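Local coordinates for hydrogenase-specific maturation endopeptidase (Thermococcus kodakarensis, PDB 5IJA), which probably acts as an endopeptidase in the maturation of [NiFe] hydrogenase, activating that enzyme by proteolytic processing, at residues I40-A44 against G96-L100; Y47-I53 against D104-A110. All blocks are in the same frame, centred on the assembly; numbering follows the deposited sequence.

Contact 1 (I40-A44 against G96-L100)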
ATOM      1  N   ILE A  40      -5.346   9.522  -4.180  1.00 38.95           N
ATOM      2  CA  ILE A  40      -3.914   9.784  -4.101  1.00 35.32           C
ATOM      3  C   ILE A  40      -3.604  11.281  -3.897  1.00 34.22           C
ATOM      4  O   ILE A  40      -2.547  11.635  -3.391  1.00 31.32           O
ATOM      5  CB  ILE A  40      -3.200   9.240  -5.362  1.00 35.44           C
ATOM      6  CG1 ILE A  40      -1.689   9.233  -5.159  1.00 33.75           C
ATOM      7  CG2 ILE A  40      -3.597  10.026  -6.589  1.00 35.34           C
ATOM      8  CD1 ILE A  40      -1.270   8.428  -3.951  1.00 33.61           C
ATOM      9  N   PHE A  41      -4.534  12.165  -4.242  1.00 34.06           N
ATOM     10  CA  PHE A  41      -4.248  13.599  -4.140  1.00 37.49           C
ATOM     11  C   PHE A  41      -4.185  14.095  -2.689  1.00 35.07           C
ATOM     12  O   PHE A  41      -3.777  15.233  -2.424  1.00 35.28           O
ATOM     13  CB  PHE A  41      -5.272  14.394  -4.957  1.00 34.64           C
ATOM     14  CG  PHE A  41      -5.068  14.265  -6.443  1.00 36.40           C
ATOM     15  CD1 PHE A  41      -3.823  14.513  -6.998  1.00 37.56           C
ATOM     16  CD2 PHE A  41      -6.093  13.848  -7.271  1.00 41.25           C
ATOM     17  CE1 PHE A  41      -3.613  14.384  -8.359  1.00 36.21           C
ATOM     18  CE2 PHE A  41      -5.894  13.709  -8.630  1.00 41.24           C
ATOM     19  CZ  PHE A  41      -4.656  13.977  -9.181  1.00 34.24           C
ATOM     20  N   ARG A  42      -4.566  13.233  -1.744  1.00 33.88           N
ATOM     21  CA  ARG A  42      -4.308  13.495  -0.330  1.00 30.32           C
ATOM     22  C   ARG A  42      -2.822  13.684  -0.053  1.00 35.81           C
ATOM     23  O   ARG A  42      -2.421  14.323   0.912  1.00 33.41           O
ATOM     24  CB  ARG A  42      -4.837  12.357   0.545  1.00 34.26           C
ATOM     25  CG  ARG A  42      -6.355  12.188   0.506  1.00 37.36           C
ATOM     26  CD  ARG A  42      -6.826  11.273   1.627  1.00 41.26           C
ATOM     27  NE  ARG A  42      -8.286  11.253   1.736  1.00 51.66           N
ATOM     28  CZ  ARG A  42      -8.967  10.434   2.534  1.00 54.35           C
ATOM     29  NH1 ARG A  42      -8.320   9.558   3.298  1.00 51.90           N
ATOM     30  NH2 ARG A  42     -10.295  10.486   2.569  1.00 51.08           N
ATOM     31  N   LEU A  43      -1.998  13.104  -0.912  1.00 28.59           N
ATOM     32  CA  LEU A  43      -0.573  13.189  -0.739  1.00 32.24           C
ATOM     33  C   LEU A  43      -0.042  14.608  -0.968  1.00 30.06           C
ATOM     34  O   LEU A  43       1.009  14.973  -0.442  1.00 31.45           O
ATOM     35  CB  LEU A  43       0.101  12.204  -1.694  1.00 30.02           C
ATOM     36  CG  LEU A  43       1.627  12.109  -1.688  1.00 27.11           C
ATOM     37  CD1 LEU A  43       2.198  11.708  -0.343  1.00 29.26           C
ATOM     38  CD2 LEU A  43       2.002  11.107  -2.745  1.00 26.73           C
ATOM     39  N   ALA A  44      -0.735  15.385  -1.793  1.00 32.70           N
ATOM     40  CA  ALA A  44      -0.280  16.745  -2.080  1.00 37.78           C
ATOM     41  C   ALA A  44      -0.049  17.538  -0.792  1.00 45.64           C
ATOM     42  O   ALA A  44       0.986  18.196  -0.622  1.00 44.54           O
ATOM     43  CB  ALA A  44      -1.286  17.461  -2.975  1.00 40.05           C
ATOM     44  N   GLY A  96      -2.473  10.057 -10.711  1.00 33.58           N
ATOM     45  CA  GLY A  96      -2.315  11.148  -9.768  1.00 34.06           C
ATOM     46  C   GLY A  96      -0.924  11.134  -9.166  1.00 35.51           C
ATOM     47  O   GLY A  96      -0.325  12.186  -8.949  1.00 31.80           O
ATOM     48  N   LEU A  97      -0.396   9.945  -8.892  1.00 30.73           N
ATOM     49  CA  LEU A  97       0.965   9.880  -8.370  1.00 33.23           C
ATOM     50  C   LEU A  97       1.938  10.414  -9.410  1.00 33.62           C
ATOM     51  O   LEU A  97       2.880  11.119  -9.059  1.00 31.26           O
ATOM     52  CB  LEU A  97       1.350   8.457  -7.968  1.00 35.14           C
ATOM     53  CG  LEU A  97       2.736   8.314  -7.326  1.00 36.13           C
ATOM     54  CD1 LEU A  97       2.814   9.106  -6.003  1.00 31.84           C
ATOM     55  CD2 LEU A  97       3.036   6.835  -7.107  1.00 31.92           C
ATOM     56  N   LYS A  98       1.709  10.077 -10.684  1.00 33.04           N
ATOM     57  CA  LYS A  98       2.560  10.565 -11.778  1.00 34.51           C
ATOM     58  C   LYS A  98       2.560  12.091 -11.859  1.00 29.31           C
ATOM     59  O   LYS A  98       3.606  12.696 -12.053  1.00 31.00           O
ATOM     60  CB  LYS A  98       2.113  10.012 -13.138  1.00 40.10           C
ATOM     61  CG  LYS A  98       2.279   8.517 -13.330  1.00 48.75           C
ATOM     62  CD  LYS A  98       3.718   8.082 -13.172  1.00 52.94           C
ATOM     63  CE  LYS A  98       3.791   6.575 -12.976  1.00 58.99           C
ATOM     64  NZ  LYS A  98       2.984   6.136 -11.792  1.00 52.71           N
ATOM     65  N   LEU A  99       1.382  12.691 -11.727  1.00 32.19           N
ATOM     66  CA  LEU A  99       1.256  14.150 -11.763  1.00 31.78           C
ATOM     67  C   LEU A  99       2.019  14.779 -10.602  1.00 30.37           C
ATOM     68  O   LEU A  99       2.753  15.756 -10.793  1.00 30.64           O
ATOM     69  CB  LEU A  99      -0.216  14.578 -11.724  1.00 29.83           C
ATOM     70  CG  LEU A  99      -0.513  16.084 -11.666  1.00 31.06           C
ATOM     71  CD1 LEU A  99       0.119  16.783 -12.839  1.00 38.20           C
ATOM     72  CD2 LEU A  99      -2.013  16.319 -11.647  1.00 37.91           C
ATOM     73  N   LEU A 100       1.846  14.225  -9.399  1.00 28.77           N
ATOM     74  CA  LEU A 100       2.540  14.765  -8.236  1.00 28.56           C
ATOM     75  C   LEU A 100       4.052  14.631  -8.379  1.00 29.76           C
ATOM     76  O   LEU A 100       4.790  15.484  -7.922  1.00 29.75           O
ATOM     77  CB  LEU A 100       2.079  14.084  -6.958  1.00 29.36           C
ATOM     78  CG  LEU A 100       0.622  14.394  -6.646  1.00 30.32           C
ATOM     79  CD1 LEU A 100       0.156  13.548  -5.457  1.00 34.34           C
ATOM     80  CD2 LEU A 100       0.479  15.867  -6.338  1.00 30.67           C
TER
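Start at Gly-96, where 96-100 comes closest to 40-44: the CA atoms of Ile-40 and Gly-96 are 6.0 Å apart. Here the loop after strand 33-37 packs on helix 88-103 of this alpha/beta fold, built on a mixed five-stranded sheet. Two side chains share the space above the glycine. Ile-40, with chi1 t, sets CG2 3.6 Å from CA of Gly-96, and Phe-41, with chi1 m, extends its ring until CZ is 3.7 Å from the same CA. A beta carbon at 96 would fall about 2.3 Å from CG2 of Ile-40, a clash, so this close approach depends on glycine.

One helical turn on, on the same face of the helix, the mt rotamer of Leu-100 (chi1 m, chi2 t) drives its branched end in among the 40-44 residues: CD1 lies 3.9 Å from O of Ile-40 and 4.0 Å from CB of Leu-43, while CD2 meets CB of Ala-44 at 4.1 Å. Leu-43 and Leu-97 both take the tp rotamer and meet tip to tip, CD2 of Leu-43 3.9 Å from CD1 of Leu-97. Leu-43 also packs on Leu-4 and Leu-6 of strand 3-8, and both Leu-43 and Leu-100 reach Leu-107 of helix 105-109.

Backbone hydrogen bonds hold the turn's shape, Leu-43 N to Ile-40 O at 2.9 Å and Ala-44 N to Phe-41 O at 3.1 Å. What joins it to the helix is apolar packing without hydrogen bonds or salt bridges, so the fit rests on shape: bare backbone at Gly-96 under Ile-40 and the Phe-41 ring, and leucine branches interlocking a turn further on.

Contact 2 (Y47-I53 against D104-A110)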
ATOM      1  N   TYR A  47       3.033  15.177   1.692  1.00 35.28           N
ATOM      2  CA  TYR A  47       4.410  14.825   1.347  1.00 33.04           C
ATOM      3  C   TYR A  47       5.398  15.878   1.836  1.00 36.38           C
ATOM      4  O   TYR A  47       5.150  17.076   1.697  1.00 38.42           O
ATOM      5  CB  TYR A  47       4.553  14.650  -0.163  1.00 32.09           C
ATOM      6  CG  TYR A  47       5.948  14.205  -0.563  1.00 33.68           C
ATOM      7  CD1 TYR A  47       6.441  12.970  -0.164  1.00 33.89           C
ATOM      8  CD2 TYR A  47       6.756  15.010  -1.355  1.00 32.96           C
ATOM      9  CE1 TYR A  47       7.716  12.558  -0.514  1.00 32.04           C
ATOM     10  CE2 TYR A  47       8.036  14.607  -1.713  1.00 29.40           C
ATOM     11  CZ  TYR A  47       8.503  13.381  -1.298  1.00 31.47           C
ATOM     12  OH  TYR A  47       9.769  12.970  -1.653  1.00 30.92           O
ATOM     13  N   ASN A  48       6.510  15.427   2.405  1.00 32.73           N
ATOM     14  CA  ASN A  48       7.517  16.329   2.964  1.00 38.73           C
ATOM     15  C   ASN A  48       8.935  15.934   2.563  1.00 41.47           C
ATOM     16  O   ASN A  48       9.875  16.030   3.360  1.00 37.87           O
ATOM     17  CB  ASN A  48       7.393  16.367   4.493  1.00 41.71           C
ATOM     18  CG  ASN A  48       8.194  17.505   5.127  1.00 50.82           C
ATOM     19  OD1 ASN A  48       8.283  18.606   4.579  1.00 42.52           O
ATOM     20  ND2 ASN A  48       8.789  17.233   6.281  1.00 48.93           N
ATOM     21  N   GLY A  49       9.093  15.464   1.329  1.00 35.97           N
ATOM     22  CA  GLY A  49      10.422  15.176   0.801  1.00 35.46           C
ATOM     23  C   GLY A  49      10.996  13.817   1.169  1.00 33.88           C
ATOM     24  O   GLY A  49      12.193  13.561   0.963  1.00 35.62           O
ATOM     25  N   GLU A  50      10.149  12.932   1.695  1.00 32.69           N
ATOM     26  CA  GLU A  50      10.594  11.607   2.122  1.00 32.38           C
ATOM     27  C   GLU A  50      11.246  10.902   0.950  1.00 34.98           C
ATOM     28  O   GLU A  50      10.794  11.040  -0.180  1.00 34.11           O
ATOM     29  CB  GLU A  50       9.438  10.765   2.671  1.00 34.11           C
ATOM     30  CG  GLU A  50       8.891  11.210   4.015  1.00 36.54           C
ATOM     31  CD  GLU A  50       7.980  12.420   3.941  1.00 35.79           C
ATOM     32  OE1 GLU A  50       7.604  12.863   2.833  1.00 35.07           O
ATOM     33  OE2 GLU A  50       7.622  12.937   5.017  1.00 42.94           O
ATOM     34  N   GLU A  51      12.334  10.182   1.222  1.00 34.38           N
ATOM     35  CA  GLU A  51      13.136   9.601   0.154  1.00 33.59           C
ATOM     36  C   GLU A  51      12.711   8.178  -0.181  1.00 34.30           C
ATOM     37  O   GLU A  51      13.153   7.623  -1.184  1.00 32.73           O
ATOM     38  CB  GLU A  51      14.626   9.616   0.530  1.00 40.94           C
ATOM     39  CG  GLU A  51      15.197  11.015   0.820  1.00 44.10           C
ATOM     40  CD  GLU A  51      15.331  11.319   2.312  1.00 54.17           C
ATOM     41  OE1 GLU A  51      14.453  10.905   3.106  1.00 49.35           O
ATOM     42  OE2 GLU A  51      16.329  11.967   2.693  1.00 56.34           O
ATOM     43  N   ARG A  52      11.891   7.588   0.688  1.00 32.41           N
ATOM     44  CA  ARG A  52      11.358   6.250   0.485  1.00 32.00           C
ATOM     45  C   ARG A  52       9.860   6.291   0.725  1.00 32.32           C
ATOM     46  O   ARG A  52       9.405   6.902   1.697  1.00 30.77           O
ATOM     47  CB  ARG A  52      12.016   5.238   1.414  1.00 31.40           C
ATOM     48  CG  ARG A  52      11.579   3.786   1.178  1.00 32.55           C
ATOM     49  CD  ARG A  52      12.406   2.836   2.047  1.00 37.30           C
ATOM     50  NE  ARG A  52      13.822   2.913   1.677  1.00 43.33           N
ATOM     51  CZ  ARG A  52      14.832   2.533   2.458  1.00 49.45           C
ATOM     52  NH1 ARG A  52      14.598   2.049   3.669  1.00 46.12           N
ATOM     53  NH2 ARG A  52      16.082   2.650   2.032  1.00 50.19           N
ATOM     54  N   ILE A  53       9.107   5.698  -0.193  1.00 26.28           N
ATOM     55  CA  ILE A  53       7.643   5.587  -0.063  1.00 26.59           C
ATOM     56  C   ILE A  53       7.245   4.117  -0.026  1.00 29.66           C
ATOM     57  O   ILE A  53       7.597   3.356  -0.925  1.00 29.99           O
ATOM     58  CB  ILE A  53       6.918   6.245  -1.242  1.00 28.20           C
ATOM     59  CG1 ILE A  53       7.342   7.708  -1.421  1.00 33.21           C
ATOM     60  CG2 ILE A  53       5.410   6.144  -1.081  1.00 30.58           C
ATOM     61  CD1 ILE A  53       7.023   8.585  -0.264  1.00 36.40           C
ATOM     62  N   ASP A 104       7.095  17.539  -8.232  1.00 28.86           N
ATOM     63  CA  ASP A 104       8.035  17.506  -7.121  1.00 30.32           C
ATOM     64  C   ASP A 104       9.140  16.497  -7.427  1.00 32.56           C
ATOM     65  O   ASP A 104       8.918  15.287  -7.383  1.00 29.09           O
ATOM     66  CB  ASP A 104       7.290  17.168  -5.817  1.00 31.24           C
ATOM     67  CG  ASP A 104       8.144  17.362  -4.559  1.00 37.38           C
ATOM     68  OD1 ASP A 104       9.390  17.315  -4.641  1.00 35.11           O
ATOM     69  OD2 ASP A 104       7.557  17.534  -3.464  1.00 34.30           O
ATOM     70  N   GLU A 105      10.324  16.998  -7.771  1.00 33.32           N
ATOM     71  CA  GLU A 105      11.449  16.132  -8.137  1.00 34.24           C
ATOM     72  C   GLU A 105      11.833  15.157  -7.041  1.00 34.53           C
ATOM     73  O   GLU A 105      12.374  14.090  -7.327  1.00 36.01           O
ATOM     74  CB  GLU A 105      12.682  16.969  -8.507  1.00 35.72           C
ATOM     75  CG  GLU A 105      12.825  17.277 -10.000  1.00 49.87           C
ATOM     76  CD  GLU A 105      13.038  16.030 -10.857  1.00 52.17           C
ATOM     77  OE1 GLU A 105      13.645  15.050 -10.367  1.00 54.10           O
ATOM     78  OE2 GLU A 105      12.601  16.032 -12.028  1.00 61.20           O
ATOM     79  N   ARG A 106      11.573  15.506  -5.785  1.00 33.65           N
ATOM     80  CA  ARG A 106      11.941  14.607  -4.699  1.00 30.46           C
ATOM     81  C   ARG A 106      11.062  13.378  -4.728  1.00 27.98           C
ATOM     82  O   ARG A 106      11.529  12.267  -4.462  1.00 31.18           O
ATOM     83  CB  ARG A 106      11.825  15.287  -3.328  1.00 33.66           C
ATOM     84  CG  ARG A 106      12.630  16.573  -3.199  1.00 39.11           C
ATOM     85  CD  ARG A 106      12.217  17.330  -1.952  1.00 38.26           C
ATOM     86  NE  ARG A 106      10.807  17.690  -2.003  1.00 35.78           N
ATOM     87  CZ  ARG A 106      10.153  18.255  -1.001  1.00 35.61           C
ATOM     88  NH1 ARG A 106      10.795  18.532   0.135  1.00 36.80           N
ATOM     89  NH2 ARG A 106       8.864  18.542  -1.133  1.00 36.97           N
ATOM     90  N   LEU A 107       9.781  13.595  -5.033  1.00 25.78           N
ATOM     91  CA  LEU A 107       8.820  12.504  -5.110  1.00 29.20           C
ATOM     92  C   LEU A 107       9.130  11.645  -6.312  1.00 28.57           C
ATOM     93  O   LEU A 107       9.057  10.411  -6.254  1.00 31.16           O
ATOM     94  CB  LEU A 107       7.396  13.028  -5.194  1.00 27.49           C
ATOM     95  CG  LEU A 107       6.308  11.951  -5.111  1.00 29.67           C
ATOM     96  CD1 LEU A 107       6.380  11.216  -3.807  1.00 30.52           C
ATOM     97  CD2 LEU A 107       4.935  12.597  -5.263  1.00 32.54           C
ATOM     98  N   LYS A 108       9.479  12.306  -7.406  1.00 29.39           N
ATOM     99  CA  LYS A 108       9.815  11.600  -8.644  1.00 31.30           C
ATOM    100  C   LYS A 108      11.004  10.662  -8.439  1.00 31.89           C
ATOM    101  O   LYS A 108      11.004   9.548  -8.963  1.00 34.05           O
ATOM    102  CB  LYS A 108      10.112  12.600  -9.762  1.00 31.38           C
ATOM    103  CG  LYS A 108      10.341  11.943 -11.132  1.00 32.77           C
ATOM    104  CD  LYS A 108       9.876  12.839 -12.250  1.00 41.64           C
ATOM    105  CE  LYS A 108      11.035  13.289 -13.108  1.00 50.90           C
ATOM    106  NZ  LYS A 108      10.547  13.827 -14.413  1.00 62.58           N
ATOM    107  N   ARG A 109      11.998  11.105  -7.669  1.00 31.85           N
ATOM    108  CA  ARG A 109      13.227  10.326  -7.463  1.00 34.00           C
ATOM    109  C   ARG A 109      13.160   9.393  -6.247  1.00 37.27           C
ATOM    110  O   ARG A 109      14.095   8.628  -5.990  1.00 34.35           O
ATOM    111  CB  ARG A 109      14.427  11.271  -7.317  1.00 32.32           C
ATOM    112  N   ALA A 110      12.061   9.449  -5.498  1.00 31.74           N
ATOM    113  CA  ALA A 110      11.947   8.661  -4.275  1.00 31.12           C
ATOM    114  C   ALA A 110      11.928   7.166  -4.564  1.00 32.04           C
ATOM    115  O   ALA A 110      11.471   6.736  -5.620  1.00 34.32           O
ATOM    116  CB  ALA A 110      10.672   9.060  -3.500  1.00 31.20           C
TER
HETATM  117  O   HOH W   1       6.721  19.360   0.380  1.00 49.69           O
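Tyr-47 lays one ring face over Leu-107, a CH-pi contact with CD1 of Leu-107 4.0 Å from the ring centroid and 17° off its normal. The phenol bends back to its own segment, OH of Tyr-47 donating to O of Glu-50 at 2.6 Å, which ties the ring back across the turn.

Beside it, Asp-104 N-caps helix 105-109, OD1 accepting from N of Arg-106 at 3.1 Å, and also holds the guanidinium in a two-pronged salt bridge, with OD2 2.9 Å from NH2 of Arg-106 and OD1 accepting from NE of Arg-106 at 3.0 Å. So steadied, the guanidinium lies face-on to Gly-49, whose CA is 3.4 Å from NH1 of Arg-106. A water links NH2 of Arg-106 (2.7 Å) to O of Tyr-47 (3.1 Å).

Farther along, CB of Ala-110 sits 4.2 Å from CG1 of Ile-53. There strand 52-59 starts between strands 3-8 and 111-118, while Leu-107 reaches back to Leu-100 and Met-101 of helix 88-103.

How the contacts relate
From the N terminus, strand 33-37 leads into the 40-44 turn; the chain then passes through 47-53 into the central strand 52-59. After strand 69-73 and helix 76-80 it enters helix 88-103, where 96-100 closes contact 1 across 51 intervening residues. Helix 105-109 follows at once, and 104-110 closes contact 2 across 50. The two loops therefore cross, their segments alternating, and both tie the connection between strands 33-37 and 52-59, and in contact 2 the start of strand 52-59, to consecutive helices. Leu-107 joins them in space: its CD2 is 3.6 Å from CB of Leu-100 and 4.1 Å from CD2 of Leu-43, with the contact centres about 11 Å apart.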